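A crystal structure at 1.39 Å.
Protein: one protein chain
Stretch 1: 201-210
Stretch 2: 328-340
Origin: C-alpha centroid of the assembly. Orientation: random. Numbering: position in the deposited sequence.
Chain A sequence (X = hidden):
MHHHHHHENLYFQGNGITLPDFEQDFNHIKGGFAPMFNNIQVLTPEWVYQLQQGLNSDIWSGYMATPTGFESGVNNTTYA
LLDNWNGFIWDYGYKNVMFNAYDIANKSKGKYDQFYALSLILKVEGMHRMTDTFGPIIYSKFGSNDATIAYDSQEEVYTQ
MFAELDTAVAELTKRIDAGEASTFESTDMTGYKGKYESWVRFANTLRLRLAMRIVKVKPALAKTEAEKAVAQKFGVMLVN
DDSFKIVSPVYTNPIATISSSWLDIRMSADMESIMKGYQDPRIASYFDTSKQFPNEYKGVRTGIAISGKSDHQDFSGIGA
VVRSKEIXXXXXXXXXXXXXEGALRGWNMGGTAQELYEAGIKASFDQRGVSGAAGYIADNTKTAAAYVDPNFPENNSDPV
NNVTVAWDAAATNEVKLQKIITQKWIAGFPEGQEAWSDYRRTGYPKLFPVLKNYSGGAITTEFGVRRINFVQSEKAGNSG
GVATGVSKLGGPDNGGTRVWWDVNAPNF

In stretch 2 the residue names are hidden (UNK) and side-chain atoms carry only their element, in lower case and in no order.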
ATOM      1  N   ARG A 201      24.325  13.101  16.962  1.00  8.63           N
ATOM      2  CA  ARG A 201      24.098  13.757  15.684  1.00  8.44           C
ATOM      3  C   ARG A 201      23.805  12.711  14.601  1.00  9.16           C
ATOM      4  O   ARG A 201      22.955  12.929  13.723  1.00  9.49           O
ATOM      5  CB  ARG A 201      25.303  14.648  15.332  1.00  9.42           C
ATOM      6  CG  ARG A 201      25.108  15.530  14.117  1.00 10.69           C
ATOM      7  CD  ARG A 201      26.198  16.608  14.030  1.00 10.81           C
ATOM      8  NE  ARG A 201      26.112  17.576  15.122  1.00 11.00           N
ATOM      9  CZ  ARG A 201      27.021  17.724  16.084  1.00 12.76           C
ATOM     10  NH1 ARG A 201      28.106  16.956  16.119  1.00 11.56           N
ATOM     11  NH2 ARG A 201      26.847  18.655  17.013  1.00 12.75           N
ATOM     12  N   PHE A 202      24.489  11.570  14.670  1.00  9.33           N
ATOM     13  CA  PHE A 202      24.196  10.464  13.760  1.00  8.40           C
ATOM     14  C   PHE A 202      22.778   9.951  14.015  1.00  8.43           C
ATOM     15  O   PHE A 202      21.994   9.805  13.072  1.00  9.20           O
ATOM     16  CB  PHE A 202      25.231   9.335  13.892  1.00  9.35           C
ATOM     17  CG  PHE A 202      24.828   8.056  13.194  1.00  8.93           C
ATOM     18  CD1 PHE A 202      24.407   8.066  11.869  1.00  9.12           C
ATOM     19  CD2 PHE A 202      24.865   6.843  13.865  1.00 10.43           C
ATOM     20  CE1 PHE A 202      24.023   6.890  11.226  1.00  8.99           C
ATOM     21  CE2 PHE A 202      24.487   5.666  13.224  1.00  9.81           C
ATOM     22  CZ  PHE A 202      24.074   5.693  11.916  1.00 10.85           C
ATOM     23  N   ALA A 203      22.433   9.700  15.274  1.00  8.68           N
ATOM     24  CA  ALA A 203      21.092   9.224  15.600  1.00  8.68           C
ATOM     25  C   ALA A 203      20.015  10.175  15.076  1.00  8.76           C
ATOM     26  O   ALA A 203      18.997   9.722  14.546  1.00  8.96           O
ATOM     27  CB  ALA A 203      20.935   9.018  17.110  1.00  9.83           C
ATOM     28  N   ASN A 204      20.219  11.486  15.229  1.00  8.40           N
ATOM     29  CA  ASN A 204      19.269  12.459  14.697  1.00  7.84           C
ATOM     30  C   ASN A 204      19.133  12.322  13.180  1.00  7.94           C
ATOM     31  O   ASN A 204      18.024  12.401  12.628  1.00  8.05           O
ATOM     32  CB  ASN A 204      19.711  13.893  15.021  1.00  8.85           C
ATOM     33  CG  ASN A 204      19.729  14.195  16.511  1.00 10.48           C
ATOM     34  OD1 ASN A 204      19.012  13.581  17.304  1.00  9.59           O
ATOM     35  ND2 ASN A 204      20.547  15.172  16.895  1.00 10.15           N
ATOM     36  N   THR A 205      20.258  12.128  12.495  1.00  7.61           N
ATOM     37  CA  THR A 205      20.238  12.061  11.040  1.00  7.05           C
ATOM     38  C   THR A 205      19.570  10.760  10.572  1.00  7.55           C
ATOM     39  O   THR A 205      18.828  10.747   9.590  1.00  8.00           O
ATOM     40  CB  THR A 205      21.659  12.172  10.460  1.00  7.90           C
ATOM     41  OG1 THR A 205      22.321  13.296  11.056  1.00  8.93           O
ATOM     42  CG2 THR A 205      21.607  12.386   8.952  1.00 10.49           C
ATOM     43  N   LEU A 206      19.819   9.676  11.302  1.00  7.66           N
ATOM     44  CA  LEU A 206      19.156   8.399  11.041  1.00  8.63           C
ATOM     45  C   LEU A 206      17.646   8.540  11.253  1.00  8.17           C
ATOM     46  O   LEU A 206      16.858   8.027  10.445  1.00  7.84           O
ATOM     47  CB  LEU A 206      19.750   7.322  11.952  1.00  9.20           C
ATOM     48  CG  LEU A 206      19.239   5.889  11.854  1.00  8.80           C
ATOM     49  CD1 LEU A 206      19.238   5.393  10.422  1.00 10.64           C
ATOM     50  CD2 LEU A 206      20.086   4.982  12.757  1.00  9.98           C
ATOM     51  N   ARG A 207      17.234   9.247  12.312  1.00  7.35           N
ATOM     52  CA  ARG A 207      15.813   9.537  12.498  1.00  7.20           C
ATOM     53  C   ARG A 207      15.236  10.267  11.280  1.00  7.88           C
ATOM     54  O   ARG A 207      14.146   9.949  10.820  1.00  7.75           O
ATOM     55  CB  ARG A 207      15.568  10.385  13.753  1.00  8.18           C
ATOM     56  CG  ARG A 207      14.074  10.644  13.985  1.00  7.49           C
ATOM     57  CD  ARG A 207      13.779  11.686  15.079  1.00  8.24           C
ATOM     58  NE  ARG A 207      14.503  11.413  16.314  1.00  8.56           N
ATOM     59  CZ  ARG A 207      14.205  10.452  17.183  1.00  8.82           C
ATOM     60  NH1 ARG A 207      13.172   9.637  16.978  1.00  9.67           N
ATOM     61  NH2 ARG A 207      14.968  10.295  18.265  1.00  9.56           N
ATOM     62  N   LEU A 208      15.966  11.253  10.768  1.00  7.86           N
ATOM     63  CA  LEU A 208      15.505  11.994   9.602  1.00  7.89           C
ATOM     64  C   LEU A 208      15.349  11.097   8.373  1.00  7.21           C
ATOM     65  O   LEU A 208      14.358  11.212   7.637  1.00  7.77           O
ATOM     66  CB  LEU A 208      16.443  13.181   9.321  1.00  8.12           C
ATOM     67  CG  LEU A 208      16.092  14.092   8.138  1.00  7.83           C
ATOM     68  CD1 LEU A 208      14.708  14.730   8.313  1.00  9.35           C
ATOM     69  CD2 LEU A 208      17.162  15.168   7.968  1.00  9.09           C
ATOM     70  N   ARG A 209      16.304  10.191   8.157  1.00  6.59           N
ATOM     71  CA  ARG A 209      16.185   9.211   7.084  1.00  7.64           C
ATOM     72  C   ARG A 209      14.914   8.370   7.237  1.00  7.30           C
ATOM     73  O   ARG A 209      14.157   8.194   6.279  1.00  7.17           O
ATOM     74  CB  ARG A 209      17.420   8.299   7.057  1.00  7.70           C
ATOM     75  CG  ARG A 209      17.262   7.122   6.097  1.00  8.09           C
ATOM     76  CD  ARG A 209      18.367   6.083   6.254  1.00  8.50           C
ATOM     77  NE  ARG A 209      19.621   6.519   5.633  1.00  8.29           N
ATOM     78  CZ  ARG A 209      20.722   5.779   5.616  1.00  8.21           C
ATOM     79  NH1 ARG A 209      20.722   4.585   6.194  1.00  9.39           N
ATOM     80  NH2 ARG A 209      21.824   6.236   5.032  1.00  8.49           N
ATOM     81  N   LEU A 210      14.694   7.845   8.435  1.00  7.23           N
ATOM     82  CA  LEU A 210      13.536   6.975   8.670  1.00  7.39           C
ATOM     83  C   LEU A 210      12.222   7.750   8.550  1.00  6.86           C
ATOM     84  O   LEU A 210      11.211   7.221   8.060  1.00  7.56           O
ATOM     85  CB  LEU A 210      13.640   6.276  10.030  1.00  8.07           C
ATOM     86  CG  LEU A 210      14.839   5.341  10.186  1.00 10.11           C
ATOM     87  CD1 LEU A 210      14.859   4.742  11.588  1.00 13.20           C
ATOM     88  CD2 LEU A 210      14.865   4.260   9.121  1.00 12.30           C
ATOM     89  N   UNK A 328      31.743   3.860   4.217  1.00 10.62           N
ATOM     90  CA  UNK A 328      30.746   4.883   4.553  1.00 10.36           C
ATOM     91  C   UNK A 328      29.338   4.315   4.495  1.00  9.66           C
ATOM     92  O   UNK A 328      28.962   3.636   3.534  1.00 11.35           O
ATOM     93  c   UNK A 328      32.070   6.954   3.965  1.00 10.99           C
ATOM     94  c   UNK A 328      33.011   8.903   5.037  1.00 12.88           C
ATOM     95  o   UNK A 328      35.363   9.278   4.963  1.00 16.96           O
ATOM     96  c   UNK A 328      34.446   7.355   3.914  1.00 14.38           C
ATOM     97  c   UNK A 328      34.268   8.510   4.634  1.00 14.67           C
ATOM     98  c   UNK A 328      30.875   6.091   3.626  1.00 11.48           C
ATOM     99  c   UNK A 328      31.925   8.120   4.706  1.00 12.21           C
ATOM    100  c   UNK A 328      33.348   6.578   3.587  1.00 14.33           C
ATOM    101  N   UNK A 329      28.566   4.588   5.540  1.00  8.72           N
ATOM    102  CA  UNK A 329      27.195   4.099   5.616  1.00  9.93           C
ATOM    103  C   UNK A 329      26.162   5.227   5.613  1.00  9.67           C
ATOM    104  O   UNK A 329      24.997   4.995   5.296  1.00 10.48           O
ATOM    105  c   UNK A 329      27.819   1.903   6.789  1.00 13.17           C
ATOM    106  c   UNK A 329      27.015   3.199   6.839  1.00 10.82           C
ATOM    107  c   UNK A 329      27.336   1.013   5.650  1.00 16.26           C
ATOM    108  c   UNK A 329      27.727   1.188   8.131  1.00 14.90           C
ATOM    109  N   UNK A 330      26.575   6.443   5.961  1.00  9.20           N
ATOM    110  CA  UNK A 330      25.703   7.614   5.839  1.00  9.19           C
ATOM    111  C   UNK A 330      26.563   8.875   5.757  1.00  9.33           C
ATOM    112  O   UNK A 330      27.204   9.258   6.741  1.00 10.20           O
ATOM    113  c   UNK A 330      23.755   8.882   6.906  1.00 11.09           C
ATOM    114  c   UNK A 330      21.541   7.729   8.106  1.00 18.85           C
ATOM    115  s   UNK A 330      22.689   9.065   8.356  1.00 13.02           S
ATOM    116  c   UNK A 330      24.727   7.705   7.011  1.00 10.11           C
ATOM    117  N   UNK A 331      26.576   9.507   4.590  1.00  9.44           N
ATOM    118  CA  UNK A 331      27.369  10.715   4.378  1.00  8.62           C
ATOM    119  C   UNK A 331      26.641  11.976   4.801  1.00  9.16           C
ATOM    120  O   UNK A 331      25.414  12.041   4.734  1.00  9.69           O
ATOM    121  o   UNK A 331      29.428   9.222   2.972  1.00 12.96           O
ATOM    122  c   UNK A 331      28.501   9.729   2.338  1.00  9.74           C
ATOM    123  n   UNK A 331      28.157   9.325   1.125  1.00 10.96           N
ATOM    124  c   UNK A 331      27.712  10.882   2.900  1.00  9.70           C
ATOM    125  N   UNK A 332      27.393  13.000   5.189  1.00  9.94           N
ATOM    126  CA  UNK A 332      26.792  14.289   5.483  1.00  8.70           C
ATOM    127  C   UNK A 332      25.932  14.809   4.323  1.00  8.85           C
ATOM    128  O   UNK A 332      24.911  15.457   4.555  1.00  8.49           O
ATOM    129  c   UNK A 332      27.879  15.300   5.860  1.00 10.95           C
ATOM    130  N   UNK A 333      26.326  14.532   3.084  1.00  9.08           N
ATOM    131  CA  UNK A 333      25.545  15.001   1.936  1.00  8.57           C
ATOM    132  C   UNK A 333      24.084  14.558   2.025  1.00  8.82           C
ATOM    133  O   UNK A 333      23.176  15.333   1.719  1.00  8.98           O
ATOM    134  c   UNK A 333      26.160  14.536   0.626  1.00  9.91           C
ATOM    135  N   UNK A 334      23.860  13.323   2.467  1.00  8.71           N
ATOM    136  CA  UNK A 334      22.504  12.803   2.595  1.00  9.14           C
ATOM    137  C   UNK A 334      21.664  13.658   3.537  1.00  8.91           C
ATOM    138  O   UNK A 334      20.478  13.860   3.295  1.00  8.27           O
ATOM    139  c   UNK A 334      21.038   9.355   3.728  1.00 10.14           C
ATOM    140  c   UNK A 334      22.519  11.356   3.101  1.00  8.88           C
ATOM    141  o   UNK A 334      19.949   8.942   4.185  1.00  9.87           O
ATOM    142  c   UNK A 334      21.103  10.804   3.289  1.00  8.92           C
ATOM    143  o   UNK A 334      22.049   8.627   3.612  1.00 10.89           O
ATOM    144  N   UNK A 335      22.261  14.152   4.618  1.00  7.97           N
ATOM    145  CA  UNK A 335      21.520  15.005   5.541  1.00  9.06           C
ATOM    146  C   UNK A 335      21.012  16.275   4.847  1.00  8.78           C
ATOM    147  O   UNK A 335      19.883  16.715   5.097  1.00  9.42           O
ATOM    148  c   UNK A 335      22.372  15.346   6.751  1.00  9.99           C
ATOM    149  N   UNK A 336      21.835  16.865   3.980  1.00  8.91           N
ATOM    150  CA  UNK A 336      21.399  18.032   3.221  1.00  8.81           C
ATOM    151  C   UNK A 336      20.278  17.696   2.249  1.00  8.40           C
ATOM    152  O   UNK A 336      19.334  18.478   2.105  1.00  8.86           O
ATOM    153  c   UNK A 336      24.119  21.361   4.657  1.00 11.00           C
ATOM    154  c   UNK A 336      23.534  19.402   3.365  1.00  8.81           C
ATOM    155  c   UNK A 336      22.569  18.666   2.466  1.00  8.72           C
ATOM    156  c   UNK A 336      23.240  20.685   3.828  1.00 10.64           C
ATOM    157  c   UNK A 336      25.623  19.492   4.585  1.00 10.60           C
ATOM    158  c   UNK A 336      25.300  20.762   5.032  1.00 10.67           C
ATOM    159  c   UNK A 336      24.730  18.815   3.762  1.00  9.40           C
ATOM    160  o   UNK A 336      26.167  21.442   5.858  1.00 12.83           O
ATOM    161  N   UNK A 337      20.359  16.548   1.574  1.00  8.10           N
ATOM    162  CA  UNK A 337      19.322  16.182   0.613  1.00  8.67           C
ATOM    163  C   UNK A 337      18.020  15.776   1.306  1.00  8.55           C
ATOM    164  O   UNK A 337      16.933  15.998   0.766  1.00  9.01           O
ATOM    165  c   UNK A 337      19.816  15.088  -0.338  1.00  8.79           C
ATOM    166  c   UNK A 337      23.120  16.338  -2.804  1.00 10.46           C
ATOM    167  c   UNK A 337      20.884  16.667  -1.994  1.00  9.39           C
ATOM    168  c   UNK A 337      20.975  15.521  -1.208  1.00  8.25           C
ATOM    169  c   UNK A 337      23.225  15.206  -2.019  1.00  9.39           C
ATOM    170  c   UNK A 337      21.960  17.076  -2.793  1.00 10.51           C
ATOM    171  c   UNK A 337      22.157  14.798  -1.225  1.00  8.93           C
ATOM    172  N   UNK A 338      18.130  15.209   2.507  1.00  8.39           N
ATOM    173  CA  UNK A 338      16.946  14.934   3.311  1.00  8.33           C
ATOM    174  C   UNK A 338      16.285  16.253   3.712  1.00  8.39           C
ATOM    175  O   UNK A 338      15.070  16.407   3.578  1.00  8.89           O
ATOM    176  c   UNK A 338      17.529  12.639   4.289  1.00  7.11           C
ATOM    177  c   UNK A 338      18.261  12.023   5.452  1.00  9.08           C
ATOM    178  c   UNK A 338      16.182  11.959   4.079  1.00  8.34           C
ATOM    179  c   UNK A 338      17.323  14.129   4.554  1.00  7.79           C
ATOM    180  N   UNK A 339      17.087  17.199   4.195  1.00  8.01           N
ATOM    181  CA  UNK A 339      16.551  18.506   4.571  1.00  7.67           C
ATOM    182  C   UNK A 339      15.973  19.248   3.367  1.00  8.71           C
ATOM    183  O   UNK A 339      14.943  19.913   3.492  1.00  8.86           O
ATOM    184  n   UNK A 339      21.388  21.470   7.265  1.00 11.55           N
ATOM    185  c   UNK A 339      20.109  21.788   7.480  1.00 12.32           C
ATOM    186  n   UNK A 339      19.795  23.036   7.755  1.00 15.09           N
ATOM    187  c   UNK A 339      17.614  19.352   5.274  1.00  9.56           C
ATOM    188  c   UNK A 339      19.314  19.476   7.134  1.00 17.79           C
ATOM    189  n   UNK A 339      19.133  20.887   7.413  1.00 21.08           N
ATOM    190  c   UNK A 339      18.006  18.833   6.660  1.00  9.80           C
ATOM    191  N   UNK A 340      16.608  19.121   2.204  1.00  8.28           N
ATOM    192  CA  UNK A 340      16.102  19.753   0.990  1.00  8.92           C
ATOM    193  C   UNK A 340      14.706  19.242   0.651  1.00  9.12           C
ATOM    194  O   UNK A 340      13.802  20.028   0.358  1.00  9.67           O
ATOM    195  c   UNK A 340      17.060  19.536  -0.184  1.00  9.68           C
TER
HETATM  196  O   HOH W   1      23.193   2.958   6.194  1.00  8.74           O
HETATM  197  O   HOH W   2      23.503   4.642   3.032  1.00 11.46           O

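Position 328 has one carbon leading to a six-carbon ring that bears an oxygen. It is a tyrosine, Tyr328, and it does not reach stretch 1.

Position 329 has four carbons, forked at the second. Its backbone O takes a weak hydrogen bond from Arg209 NH2 at 3.4 Å. Two waters also donate to this O and accept from the guanidinium, one from Arg209 NH1 and one, weakly, from Arg209 NH2. Four carbons forked at the second make a leucine, Leu329 (chi1 m, chi2 t).

Position 330 has two carbons, a sulfur and a final carbon, unbranched. The sulfur lies 3.8 Å from Phe202 CE1, at the ring edge, and 3.5 Å from Thr205 CG2. The end carbon sits over one face of the Arg209 guanidinium, 3.3 Å from Arg209 CZ. Only methionine fits, so this is Met330.

Position 331 has two carbons, the second carrying an oxygen and a nitrogen. It is Asn331, and its CB points away from stretch 1.

Positions 332 and 333 have one side-chain carbon each, and neither touches stretch 1. They are Ala332 and Ala333.

Position 334 has three carbons, the third carrying two oxygens. These oxygens face the Arg209 guanidinium, one 2.8 Å from Arg209 NE and the other 2.8 Å from Arg209 NH2. The residue is a glutamate, Glu334, with chi1 and chi2 both t. Arg209 NE donates to Glu334 OE2, and Arg209 NH2 donates to Glu334 OE1.

Position 335 has a single carbon, 3.8 Å from Thr205 CG2. It is Ala335. The CA atoms of Thr205 and Ala335 are 6.4 Å apart, so the small side chain sits where the backbones come close.

Position 336 has one carbon and a six-carbon ring with an oxygen: Tyr336, its CB pointing away. Position 337 has the same ring without oxygen: Phe337, out of reach.

Position 338 has four carbons, forked at the second. Its CB is 3.6 Å from Leu208 CD2, and one branch-end carbon is 3.8 Å from Arg209 N. It is Leu338.

Position 339 has three carbons, a nitrogen, then a carbon with two more nitrogens. Its second carbon lies 4.0 Å from Leu208 CD2. It is Arg339.

Position 340 has one carbon and no contact: Ala340.

The two helices cross at 46°, with axes 10.1 Å apart at closest approach. Apolar packing joins Thr205 and Leu208 to Ala335 and Leu338. Beside it, Arg209 makes a salt bridge with Glu334 carried by two nearly linear hydrogen bonds. Met330 covers one face of the guanidinium, while its polar partners lie around the edge.

Stretch 2 (328-340) YLMNAAEAYFLRA
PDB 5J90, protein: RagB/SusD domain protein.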